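Local coordinates for quinonprotein alcohol dehydrogenase-like protein (Bacteroides thetaiotaomicron VPI-5482, PDB 4R5O) that is of unknown function but binds calcium and joins an immunoglobulin-like beta-sandwich domain to a seven-bladed beta-propeller of the YVTN repeat family, at residues L77-K82 with V88-S93; Y350-I353 with S359-A362; A181-N186 with G204-D209; T290-S293 with C298-V301; D240-E245 with P322-P327. All coordinates share one frame; numbering follows the deposited sequence.

Contact 1 of 5, residues L77-K82 with V88-S93; sequences LSCIIK and VEMSTS
Backbone bonds from L77 to T92, C79 to M90 and I81 to V88 pair these two strands as an antiparallel hairpin in the immunoglobulin-like domain, their directions 165° apart. Each of the three pairs is hydrogen-bonded in both directions; C79 N, for example, reaches M90 O at 2.9 Å. In the alternate, non-hydrogen-bonded positions the chains come closer, and CA-H...O contacts accompany the pairing, such as I80 CA to V88 O at 3.2 Å.

The apolar contacts gather on the face carrying L77, C79, I81, V88, M90 and T92. Selenomethionine M90 sends its chain out beside its own backbone N and then bends it (chi3 -62°), which swings the terminal CE across to the facing strand. There M90 CE lies 3.8 Å from C79 SG and 3.7 Å from I81 CD1, the M90 and I81 chains meeting at a slant. V88 CG1 lies against I81 CB at 3.9 Å. W52 and Y50 of strand 49-54 and F23 of a loop continue this packing.

Polar contacts belong to the other face. The hydroxyls of S78 and S91 are hydrogen-bonded, OG to OG 3.1 Å. I80 and E89 run side by side in the same direction, with I80 CG1 3.9 Å from E89 CG, so the aliphatic part of the glutamate lines the isoleucine while its carboxylate reaches out on this more exposed face, OE2 towards S78 OG.

The pairing therefore separates a mainly apolar face, with L77, C79 and I81 buried, from a more polar, more exposed one that still includes I80.

Contact 2 of 5, residues Y350-I353 with S359-A362; sequences YKYI and SLKA
S359 has its OG set between its own backbone N and carbonyl carbon (chi1 62°), which aims the hydroxyl at the backbone of I353; Y352, with its ring swung opposite the backbone N (chi1 175°), lies beside L360. These residues join the edge strand 349-353 of a propeller sheet to the 3-10 turn that follows it, and the calcium-binding D356 and D358 sit in the loop between.

I353 N donates to S359 OG at 3.0 Å along a nearly straight line, 175° at the hydrogen. The same OG is also hydrogen-bonded to D356 O, so one hydroxyl ties I353 to the calcium-binding loop. An alanine in place of S359 would probably leave the I353 N-H and the D356 carbonyl without this shared mate and give the loop more freedom to shift.

Next to this polar link, L360 brings its branched end obliquely to the Y352 ring, L360 CG 3.6 Å from Y352 CD1. I353 CD1 packs on S359 CB at 3.8 Å. The ring of Y350, stacked on F316, lies against the backbone at A362, with Y350 CE2 3.5 Å from A362 C.

Contact 3 of 5, residues A181-N186 with G204-D209; sequences AVVGAN and GIRRID
V183 is the one residue of its loop that reaches strand 204-209, and its two methyl groups divide the work. CG1, opposite the backbone N (chi1 -177°), goes to R206; CG2 goes to I208.

V183 and R206 slide past each other in opposite directions, V183 CG1 lying alongside the arginine stem at 3.7 Å from R206 CD. The arginine leaves the strand beside its own backbone N and stays stretched from CG to NE, long enough to carry its guanidinium past the methyl and up to the loop backbone. There the carbonyl carbon of V183 lies over one face of the flat group. V183 O is 3.5 Å from R206 NH1 without a hydrogen bond between them; NH1 is bonded instead to N215 OD1, while NH2 makes a salt bridge with D203. Bonds on NE, NH1 and NH2 are likely to hold the guanidinium steady beside the loop.

Against I208 the geometry is different. Its chain crosses that of V183 at about a right angle, and only the ends meet, I208 CD1 to V183 CG2 at 3.9 Å. F167 and V200 pack against both residues, so this pair belongs to a larger apolar cluster, whereas on the R206 side an aliphatic stem leads to a polar head.

The loop leaves the last strand of one four-stranded sheet, 177-181, for the first strand of the next, 189-192, and here it leans on that next sheet. Such a crossing between consecutive sheets, with apolar residues packed between them, is characteristic of the beta-propeller.

Contact 4 of 5, residues T290-S293 with C298-V301; sequences TLES and CNIV
A beta hairpin forms the two middle strands of a four-stranded propeller sheet, and within it T290-S293 faces C298-V301 antiparallel at 149°. The hydrogen-bonded pairs are T290 with V301 and E292 with N299, each joined both ways through the backbone; V301 N to T290 O measures 2.8 Å. Between them L291 CA makes a CA-H...O contact with N299 O at 3.3 Å.

The second pair is reinforced by its side chains. E292 and N299 point the same way, side by side, and N299 ND2 donates to E292 OE1 at 3.1 Å. This bond is bent, 139° at the hydrogen, and meets the anti side of OE1 from outside the carboxylate plane, with the amide turned 69° from the carboxylate. OE1 also takes a salt bridge from K311, and OE2 accepts from I273 N, so the buried acid has three partners and its negative charge is probably well compensated. E292 CB meanwhile packs on V301 CG2 at 3.8 Å.

On the reverse face L291 lies alongside I300, with L291 CD2 3.9 Å from I300 CG1. The sulfur of C298 approaches the same leucine less closely.

Strand 309-314 flanks the hairpin through backbone bonds to C298 and I300. Strand 272-274 of the preceding sheet covers T290, E292 and V301, its I273 bonding to the backbone of S293, while P318 touches the L291 and C298 side.

Contact 5 of 5, residues D240-E245 with P322-P327; sequences DTYKDE and PYHSSP
Y242 lays one face of its ring over the backbone and first side-chain carbon of H324. Its CG sits between its own backbone N and carbonyl carbon (chi1 64°), and this turns the ring out of its loop towards the other segment. H324 CA stands 3.7 Å above the Y242 ring plane, over its centre, and H324 CB makes a CH-pi contact over the same face, 3.9 Å from the Y242 ring centroid.

The imidazole takes a different course. With CG opposite the backbone N (chi1 158°), H324 carries its ring away from the contact, yet the edge still faces Y242: the pair is an offset edge-to-face one, centroids 5.7 Å apart and planes at 74°. H324 ND1 is hydrogen-bonded to Y227 OH, which probably restrains the rotation of the imidazole, and the Y227 ring meets it as well. P322 O lies near the plane of the Y242 ring at its border, 4.1 Å from Y242 CD1.

Both segments are loops of the propeller: 240-245 links strands 235-239 and 246-252 within one sheet, and 322-327 lies on the way from strand 309-314 of one sheet to strand 332-333 of a later one. H324 and S325 form the corner of a type I beta turn, closed by S326 N to Y323 O at 3.3 Å.

An alanine in place of Y242 would probably uncover H324 CA and CB and take away one of the two aromatic partners of the imidazole. K277, whose NZ is hydrogen-bonded to both H324 O and S326 O, also touches Y242. Within its own segment, P322 CG covers one face of the Y323 ring.

Overall arrangement
From the N terminus, contact 1 comes first, closing a short hairpin in the immunoglobulin-like domain; its centre lies about 62 Å from those of contacts 2 and 4. The other four belong to the propeller. Contact 3 closes a loop of 17 intervening residues holding the first two strands of the next sheet, and ties the inter-sheet connection to its third strand. Contact 5 spans residues 240 to 327, contains the hairpin of contact 4, and joins the 235-239/246-252 loop of one sheet to the connection following strand 309-314 of another. Contact 2 closes last. No two contacts cross. Contacts 2 and 4 touch where I300 CD1 packs on Y352 CG and L360 CD1, joining two successive sheets.

Contact 1 of 5, residues L77-K82 with V88-S93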
# COMPACT_ATOMS: atom_id res chain seq x y z
N LEU A 77 4.62 -22.43 -14.46
CA LEU A 77 5.67 -23.42 -14.31
C LEU A 77 5.82 -24.25 -15.57
O LEU A 77 4.84 -24.80 -16.09
CB LEU A 77 5.37 -24.32 -13.11
CG LEU A 77 6.32 -25.49 -12.81
CD1 LEU A 77 7.70 -25.02 -12.39
CD2 LEU A 77 5.75 -26.30 -11.74
N SER A 78 7.06 -24.34 -16.06
CA SER A 78 7.43 -25.16 -17.20
C SER A 78 8.45 -26.19 -16.79
O SER A 78 9.29 -25.96 -15.91
CB SER A 78 7.97 -24.33 -18.36
OG SER A 78 6.98 -23.47 -18.88
N CYS A 79 8.37 -27.34 -17.45
CA CYS A 79 9.31 -28.42 -17.23
C CYS A 79 9.81 -28.87 -18.56
O CYS A 79 9.04 -29.40 -19.36
CB CYS A 79 8.68 -29.55 -16.43
SG CYS A 79 9.79 -30.94 -16.17
N ILE A 80 11.09 -28.62 -18.81
CA ILE A 80 11.75 -29.03 -20.04
C ILE A 80 12.61 -30.23 -19.70
O ILE A 80 13.50 -30.12 -18.85
CB ILE A 80 12.54 -27.87 -20.69
CG1 ILE A 80 11.70 -26.56 -20.76
CG2 ILE A 80 13.06 -28.28 -22.06
CD1 ILE A 80 12.44 -25.35 -21.11
N ILE A 81 12.31 -31.39 -20.29
CA ILE A 81 13.09 -32.62 -20.10
C ILE A 81 13.75 -32.92 -21.43
O ILE A 81 13.07 -33.02 -22.45
CB ILE A 81 12.25 -33.81 -19.55
CG1 ILE A 81 11.32 -33.34 -18.41
CG2 ILE A 81 13.18 -34.97 -19.14
CD1 ILE A 81 10.34 -34.31 -17.96
N LYS A 82 15.09 -33.01 -21.41
CA LYS A 82 15.98 -33.16 -22.57
C LYS A 82 16.84 -34.43 -22.48
O LYS A 82 17.31 -34.77 -21.40
CB LYS A 82 16.87 -31.90 -22.56
CG LYS A 82 17.91 -31.72 -23.65
CD LYS A 82 18.60 -30.36 -23.43
CE LYS A 82 19.71 -30.05 -24.41
NZ LYS A 82 20.32 -28.72 -24.15
N VAL A 88 11.36 -32.22 -24.49
CA VAL A 88 9.92 -32.14 -24.27
C VAL A 88 9.63 -31.01 -23.25
O VAL A 88 10.42 -30.80 -22.33
CB VAL A 88 9.27 -33.47 -23.86
CG1 VAL A 88 9.89 -34.05 -22.59
CG2 VAL A 88 7.77 -33.31 -23.70
N GLU A 89 8.54 -30.27 -23.44
CA GLU A 89 8.16 -29.19 -22.55
C GLU A 89 6.66 -29.26 -22.18
O GLU A 89 5.79 -29.20 -23.06
CB GLU A 89 8.49 -27.82 -23.17
CG GLU A 89 8.10 -26.65 -22.30
CD GLU A 89 8.43 -25.27 -22.83
OE1 GLU A 89 9.23 -25.18 -23.79
OE2 GLU A 89 7.94 -24.28 -22.24
N MSE A 90 6.39 -29.32 -20.86
CA MSE A 90 5.06 -29.29 -20.24
C MSE A 90 4.91 -28.06 -19.43
O MSE A 90 5.86 -27.64 -18.81
CB MSE A 90 4.84 -30.50 -19.36
CG MSE A 90 4.83 -31.79 -20.10
SE MSE A 90 5.38 -33.16 -18.91
CE MSE A 90 7.26 -32.43 -18.53
N SER A 91 3.70 -27.50 -19.40
CA SER A 91 3.46 -26.28 -18.63
C SER A 91 2.19 -26.39 -17.79
O SER A 91 1.23 -27.10 -18.14
CB SER A 91 3.36 -25.07 -19.55
OG SER A 91 4.60 -24.90 -20.23
N THR A 92 2.23 -25.71 -16.64
CA THR A 92 1.11 -25.59 -15.72
C THR A 92 1.32 -24.27 -14.97
O THR A 92 2.20 -23.48 -15.33
CB THR A 92 0.94 -26.84 -14.79
OG1 THR A 92 -0.31 -26.73 -14.11
CG2 THR A 92 2.10 -27.02 -13.77
N SER A 93 0.50 -24.02 -13.95
CA SER A 93 0.62 -22.85 -13.11
C SER A 93 0.24 -23.24 -11.69
O SER A 93 -0.38 -24.29 -11.48
CB SER A 93 -0.22 -21.70 -13.64
OG SER A 93 -1.58 -22.07 -13.74

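Contact 2 of 5, residues Y350-I353 with S359-A362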
# COMPACT_ATOMS: atom_id res chain seq x y z
N TYR A 350 -4.24 10.43 21.48
CA TYR A 350 -5.44 11.00 22.04
C TYR A 350 -6.63 10.49 21.27
O TYR A 350 -6.57 10.36 20.05
CB TYR A 350 -5.36 12.53 22.00
CG TYR A 350 -4.39 13.11 23.01
CD1 TYR A 350 -3.03 13.19 22.73
CD2 TYR A 350 -4.83 13.59 24.24
CE1 TYR A 350 -2.13 13.70 23.66
CE2 TYR A 350 -3.94 14.11 25.17
CZ TYR A 350 -2.59 14.17 24.88
OH TYR A 350 -1.69 14.71 25.78
N LYS A 351 -7.69 10.11 22.00
CA LYS A 351 -8.97 9.67 21.43
C LYS A 351 -9.95 10.80 21.59
O LYS A 351 -10.48 11.00 22.69
CB LYS A 351 -9.46 8.36 22.07
CG LYS A 351 -10.80 7.90 21.51
CD LYS A 351 -11.25 6.52 22.00
CE LYS A 351 -11.80 6.45 23.39
NZ LYS A 351 -12.23 5.07 23.71
N TYR A 352 -10.11 11.62 20.53
CA TYR A 352 -11.02 12.76 20.56
C TYR A 352 -12.42 12.29 20.25
O TYR A 352 -12.67 11.68 19.22
CB TYR A 352 -10.60 13.87 19.59
CG TYR A 352 -11.58 15.03 19.49
CD1 TYR A 352 -11.88 15.82 20.61
CD2 TYR A 352 -12.17 15.37 18.28
CE1 TYR A 352 -12.77 16.88 20.53
CE2 TYR A 352 -13.06 16.45 18.19
CZ TYR A 352 -13.35 17.20 19.32
OH TYR A 352 -14.21 18.27 19.25
N ILE A 353 -13.34 12.64 21.14
CA ILE A 353 -14.74 12.33 20.99
C ILE A 353 -15.40 13.62 20.57
O ILE A 353 -15.49 14.55 21.36
CB ILE A 353 -15.30 11.73 22.30
CG1 ILE A 353 -14.53 10.40 22.61
CG2 ILE A 353 -16.80 11.48 22.15
CD1 ILE A 353 -14.56 9.91 24.07
N SER A 359 -12.29 14.68 26.47
CA SER A 359 -11.61 13.53 25.88
C SER A 359 -10.15 13.87 25.46
O SER A 359 -9.39 12.96 25.10
CB SER A 359 -12.39 13.02 24.68
OG SER A 359 -12.49 14.00 23.65
N LEU A 360 -9.77 15.17 25.50
CA LEU A 360 -8.45 15.68 25.14
C LEU A 360 -7.60 16.04 26.35
O LEU A 360 -6.47 16.52 26.18
CB LEU A 360 -8.59 16.95 24.27
CG LEU A 360 -9.26 16.85 22.93
CD1 LEU A 360 -9.50 18.24 22.35
CD2 LEU A 360 -8.46 15.95 21.99
N LYS A 361 -8.15 15.86 27.57
CA LYS A 361 -7.48 16.21 28.83
C LYS A 361 -6.34 15.23 29.16
O LYS A 361 -5.39 15.61 29.86
CB LYS A 361 -8.49 16.26 29.99
N ALA A 362 -6.41 13.97 28.64
CA ALA A 362 -5.38 12.95 28.87
C ALA A 362 -5.26 12.01 27.67
O ALA A 362 -6.28 11.77 27.00
CB ALA A 362 -5.70 12.16 30.13

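Contact 3 of 5, residues A181-N186 with G204-D209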
# COMPACT_ATOMS: atom_id res chain seq x y z
N ALA A 181 2.50 4.17 -15.31
CA ALA A 181 2.89 5.18 -16.29
C ALA A 181 3.82 6.23 -15.70
O ALA A 181 3.94 6.36 -14.48
CB ALA A 181 1.66 5.88 -16.86
N VAL A 182 4.46 6.98 -16.59
CA VAL A 182 5.36 8.09 -16.29
C VAL A 182 4.51 9.31 -16.05
O VAL A 182 3.52 9.50 -16.75
CB VAL A 182 6.34 8.29 -17.49
CG1 VAL A 182 7.24 9.51 -17.31
CG2 VAL A 182 7.16 7.04 -17.77
N VAL A 183 4.85 10.13 -15.05
CA VAL A 183 4.14 11.39 -14.76
C VAL A 183 5.23 12.47 -14.73
O VAL A 183 5.34 13.28 -15.65
CB VAL A 183 3.25 11.35 -13.49
CG1 VAL A 183 2.49 12.66 -13.31
CG2 VAL A 183 2.28 10.17 -13.52
N GLY A 184 6.09 12.38 -13.72
CA GLY A 184 7.23 13.27 -13.56
C GLY A 184 7.98 12.99 -12.28
O GLY A 184 7.47 12.33 -11.36
N ALA A 185 9.22 13.48 -12.22
CA ALA A 185 10.09 13.40 -11.05
C ALA A 185 9.63 14.36 -9.94
O ALA A 185 9.06 15.44 -10.23
CB ALA A 185 11.51 13.75 -11.45
N ASN A 186 9.88 13.94 -8.67
CA ASN A 186 9.66 14.70 -7.43
C ASN A 186 8.19 15.09 -7.23
O ASN A 186 7.88 16.22 -6.82
CB ASN A 186 10.54 15.96 -7.43
CG ASN A 186 12.01 15.65 -7.57
OD1 ASN A 186 12.72 16.26 -8.37
ND2 ASN A 186 12.48 14.65 -6.85
N GLY A 204 3.05 21.70 -9.01
CA GLY A 204 1.80 22.36 -9.35
C GLY A 204 0.69 21.33 -9.30
O GLY A 204 0.71 20.49 -8.40
N ILE A 205 -0.24 21.33 -10.27
CA ILE A 205 -1.36 20.38 -10.30
C ILE A 205 -1.44 19.70 -11.67
O ILE A 205 -1.52 20.36 -12.71
CB ILE A 205 -2.74 21.03 -9.96
CG1 ILE A 205 -2.67 21.84 -8.65
CG2 ILE A 205 -3.87 19.98 -9.95
CD1 ILE A 205 -3.81 22.74 -8.43
N ARG A 206 -1.49 18.36 -11.63
CA ARG A 206 -1.66 17.50 -12.80
C ARG A 206 -2.89 16.65 -12.65
O ARG A 206 -3.06 16.06 -11.59
CB ARG A 206 -0.45 16.60 -13.03
CG ARG A 206 0.85 17.31 -13.20
CD ARG A 206 1.94 16.32 -12.94
NE ARG A 206 3.27 16.89 -13.09
CZ ARG A 206 3.97 16.84 -14.22
NH1 ARG A 206 3.45 16.26 -15.31
NH2 ARG A 206 5.18 17.38 -14.28
N ARG A 207 -3.74 16.60 -13.68
CA ARG A 207 -4.89 15.69 -13.69
C ARG A 207 -4.45 14.43 -14.33
O ARG A 207 -3.85 14.49 -15.40
CB ARG A 207 -6.11 16.30 -14.40
CG ARG A 207 -7.34 15.36 -14.40
CD ARG A 207 -8.53 15.92 -15.15
NE ARG A 207 -8.24 16.18 -16.56
CZ ARG A 207 -8.03 17.38 -17.09
NH1 ARG A 207 -8.13 18.48 -16.33
NH2 ARG A 207 -7.75 17.51 -18.38
N ILE A 208 -4.72 13.29 -13.72
CA ILE A 208 -4.37 12.00 -14.32
C ILE A 208 -5.68 11.22 -14.59
O ILE A 208 -6.60 11.22 -13.76
CB ILE A 208 -3.34 11.19 -13.44
CG1 ILE A 208 -2.88 9.87 -14.17
CG2 ILE A 208 -3.82 10.94 -11.98
CD1 ILE A 208 -1.56 9.31 -13.75
N ASP A 209 -5.79 10.61 -15.78
CA ASP A 209 -6.91 9.74 -16.16
C ASP A 209 -6.62 8.37 -15.57
O ASP A 209 -5.58 7.80 -15.88
CB ASP A 209 -7.09 9.72 -17.69
CG ASP A 209 -8.29 8.93 -18.21
OD1 ASP A 209 -8.38 7.72 -17.91
OD2 ASP A 209 -9.06 9.49 -19.00

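Contact 4 of 5, residues T290-S293 with C298-V301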
# COMPACT_ATOMS: atom_id res chain seq x y z
N THR A 290 -9.58 18.58 10.37
CA THR A 290 -8.14 18.74 10.21
C THR A 290 -7.66 19.47 11.46
O THR A 290 -8.44 19.67 12.38
CB THR A 290 -7.78 19.42 8.88
OG1 THR A 290 -6.37 19.28 8.66
CG2 THR A 290 -8.22 20.90 8.80
N LEU A 291 -6.39 19.83 11.51
CA LEU A 291 -5.79 20.59 12.61
C LEU A 291 -5.29 21.94 12.13
O LEU A 291 -4.89 22.11 10.96
CB LEU A 291 -4.62 19.83 13.28
CG LEU A 291 -4.86 18.46 13.88
CD1 LEU A 291 -3.60 17.97 14.47
CD2 LEU A 291 -5.95 18.47 14.93
N GLU A 292 -5.29 22.89 13.05
CA GLU A 292 -4.78 24.24 12.85
C GLU A 292 -3.65 24.42 13.83
O GLU A 292 -3.73 23.95 14.97
CB GLU A 292 -5.91 25.27 13.03
CG GLU A 292 -5.45 26.70 12.83
CD GLU A 292 -6.55 27.73 12.94
OE1 GLU A 292 -7.35 27.64 13.89
OE2 GLU A 292 -6.57 28.66 12.11
N SER A 293 -2.58 25.07 13.38
CA SER A 293 -1.42 25.31 14.22
C SER A 293 -1.69 26.50 15.14
O SER A 293 -2.20 27.52 14.68
CB SER A 293 -0.17 25.52 13.36
OG SER A 293 0.11 24.33 12.61
N CYS A 298 -2.79 23.04 19.45
CA CYS A 298 -3.39 22.98 18.12
C CYS A 298 -4.89 23.10 18.25
O CYS A 298 -5.39 22.99 19.37
CB CYS A 298 -2.99 21.69 17.39
SG CYS A 298 -3.64 20.15 18.12
N ASN A 299 -5.60 23.31 17.14
CA ASN A 299 -7.06 23.35 17.14
C ASN A 299 -7.62 22.26 16.25
O ASN A 299 -7.21 22.17 15.09
CB ASN A 299 -7.58 24.70 16.69
CG ASN A 299 -7.09 25.87 17.48
OD1 ASN A 299 -7.22 25.95 18.70
ND2 ASN A 299 -6.58 26.85 16.77
N ILE A 300 -8.53 21.43 16.77
CA ILE A 300 -9.26 20.42 15.98
C ILE A 300 -10.33 21.18 15.24
O ILE A 300 -11.23 21.75 15.87
CB ILE A 300 -9.80 19.25 16.82
CG1 ILE A 300 -8.68 18.62 17.68
CG2 ILE A 300 -10.51 18.23 15.92
CD1 ILE A 300 -9.13 17.63 18.72
N VAL A 301 -10.20 21.27 13.91
CA VAL A 301 -11.13 22.07 13.12
C VAL A 301 -12.15 21.17 12.42
O VAL A 301 -11.80 20.28 11.67
CB VAL A 301 -10.38 22.95 12.09
CG1 VAL A 301 -11.35 23.76 11.24
CG2 VAL A 301 -9.40 23.89 12.79

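Contact 5 of 5, residues D240-E245 with P322-P327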
# COMPACT_ATOMS: atom_id res chain seq x y z
N ASP A 240 -0.82 21.99 1.94
CA ASP A 240 0.30 22.18 1.03
C ASP A 240 1.55 22.68 1.75
O ASP A 240 2.43 23.25 1.11
CB ASP A 240 -0.11 23.18 -0.08
CG ASP A 240 -0.68 24.53 0.36
OD1 ASP A 240 -0.33 25.00 1.47
OD2 ASP A 240 -1.41 25.15 -0.44
N THR A 241 1.65 22.43 3.07
CA THR A 241 2.80 22.89 3.83
C THR A 241 3.34 21.80 4.77
O THR A 241 2.57 20.97 5.28
CB THR A 241 2.42 24.12 4.61
OG1 THR A 241 3.59 24.66 5.18
CG2 THR A 241 1.36 23.86 5.69
N TYR A 242 4.67 21.82 5.01
CA TYR A 242 5.32 20.89 5.93
C TYR A 242 6.13 21.66 6.99
O TYR A 242 6.76 21.04 7.83
CB TYR A 242 6.25 19.90 5.18
CG TYR A 242 7.43 20.54 4.47
CD1 TYR A 242 8.64 20.76 5.12
CD2 TYR A 242 7.33 20.91 3.13
CE1 TYR A 242 9.71 21.38 4.48
CE2 TYR A 242 8.41 21.51 2.47
CZ TYR A 242 9.59 21.74 3.15
OH TYR A 242 10.63 22.33 2.47
N LYS A 243 6.13 23.02 6.89
CA LYS A 243 6.97 23.92 7.68
C LYS A 243 6.43 25.37 7.68
O LYS A 243 6.13 25.91 8.75
CB LYS A 243 8.38 23.89 7.04
CG LYS A 243 9.45 24.85 7.58
CD LYS A 243 10.71 24.84 6.67
CE LYS A 243 10.48 25.40 5.28
NZ LYS A 243 11.68 25.23 4.41
N ASP A 244 6.31 26.00 6.50
CA ASP A 244 5.89 27.39 6.32
C ASP A 244 4.42 27.59 6.65
O ASP A 244 3.60 26.70 6.45
CB ASP A 244 6.14 27.86 4.88
CG ASP A 244 7.61 27.83 4.44
OD1 ASP A 244 8.50 28.12 5.29
OD2 ASP A 244 7.87 27.59 3.24
N GLU A 245 4.09 28.79 7.15
CA GLU A 245 2.73 29.19 7.50
C GLU A 245 1.92 29.25 6.21
O GLU A 245 2.32 29.91 5.24
CB GLU A 245 2.75 30.52 8.27
CG GLU A 245 1.38 31.05 8.68
CD GLU A 245 1.36 32.35 9.47
OE1 GLU A 245 2.31 32.60 10.24
OE2 GLU A 245 0.34 33.07 9.38
N PRO A 322 10.35 16.50 10.33
CA PRO A 322 11.00 17.81 10.05
C PRO A 322 11.10 18.16 8.54
O PRO A 322 10.95 19.34 8.18
CB PRO A 322 12.41 17.65 10.63
CG PRO A 322 12.64 16.17 10.73
CD PRO A 322 11.34 15.43 10.64
N TYR A 323 11.34 17.16 7.67
CA TYR A 323 11.60 17.31 6.24
C TYR A 323 10.35 17.23 5.35
O TYR A 323 9.30 16.76 5.78
CB TYR A 323 12.55 16.18 5.82
CG TYR A 323 13.55 15.75 6.88
CD1 TYR A 323 14.64 16.56 7.20
CD2 TYR A 323 13.45 14.51 7.50
CE1 TYR A 323 15.58 16.16 8.15
CE2 TYR A 323 14.40 14.09 8.43
CZ TYR A 323 15.47 14.92 8.76
OH TYR A 323 16.41 14.51 9.68
N HIS A 324 10.51 17.67 4.08
CA HIS A 324 9.51 17.61 2.98
C HIS A 324 9.13 16.16 2.69
O HIS A 324 8.03 15.89 2.19
CB HIS A 324 10.10 18.27 1.71
CG HIS A 324 9.45 17.85 0.41
ND1 HIS A 324 8.29 18.44 -0.06
CD2 HIS A 324 9.82 16.88 -0.47
CE1 HIS A 324 7.99 17.81 -1.19
NE2 HIS A 324 8.87 16.86 -1.48
N SER A 325 10.07 15.23 2.98
CA SER A 325 10.00 13.80 2.70
C SER A 325 9.39 13.01 3.84
O SER A 325 8.91 11.89 3.62
CB SER A 325 11.40 13.27 2.42
OG SER A 325 12.30 13.62 3.47
N SER A 326 9.44 13.56 5.06
CA SER A 326 8.92 12.89 6.25
C SER A 326 7.40 12.75 6.11
O SER A 326 6.75 13.68 5.65
CB SER A 326 9.32 13.64 7.51
OG SER A 326 9.04 15.02 7.42
N PRO A 327 6.83 11.55 6.37
CA PRO A 327 5.39 11.37 6.14
C PRO A 327 4.54 12.15 7.14
O PRO A 327 5.04 12.77 8.08
CB PRO A 327 5.17 9.85 6.29
CG PRO A 327 6.35 9.33 6.96
CD PRO A 327 7.47 10.30 6.85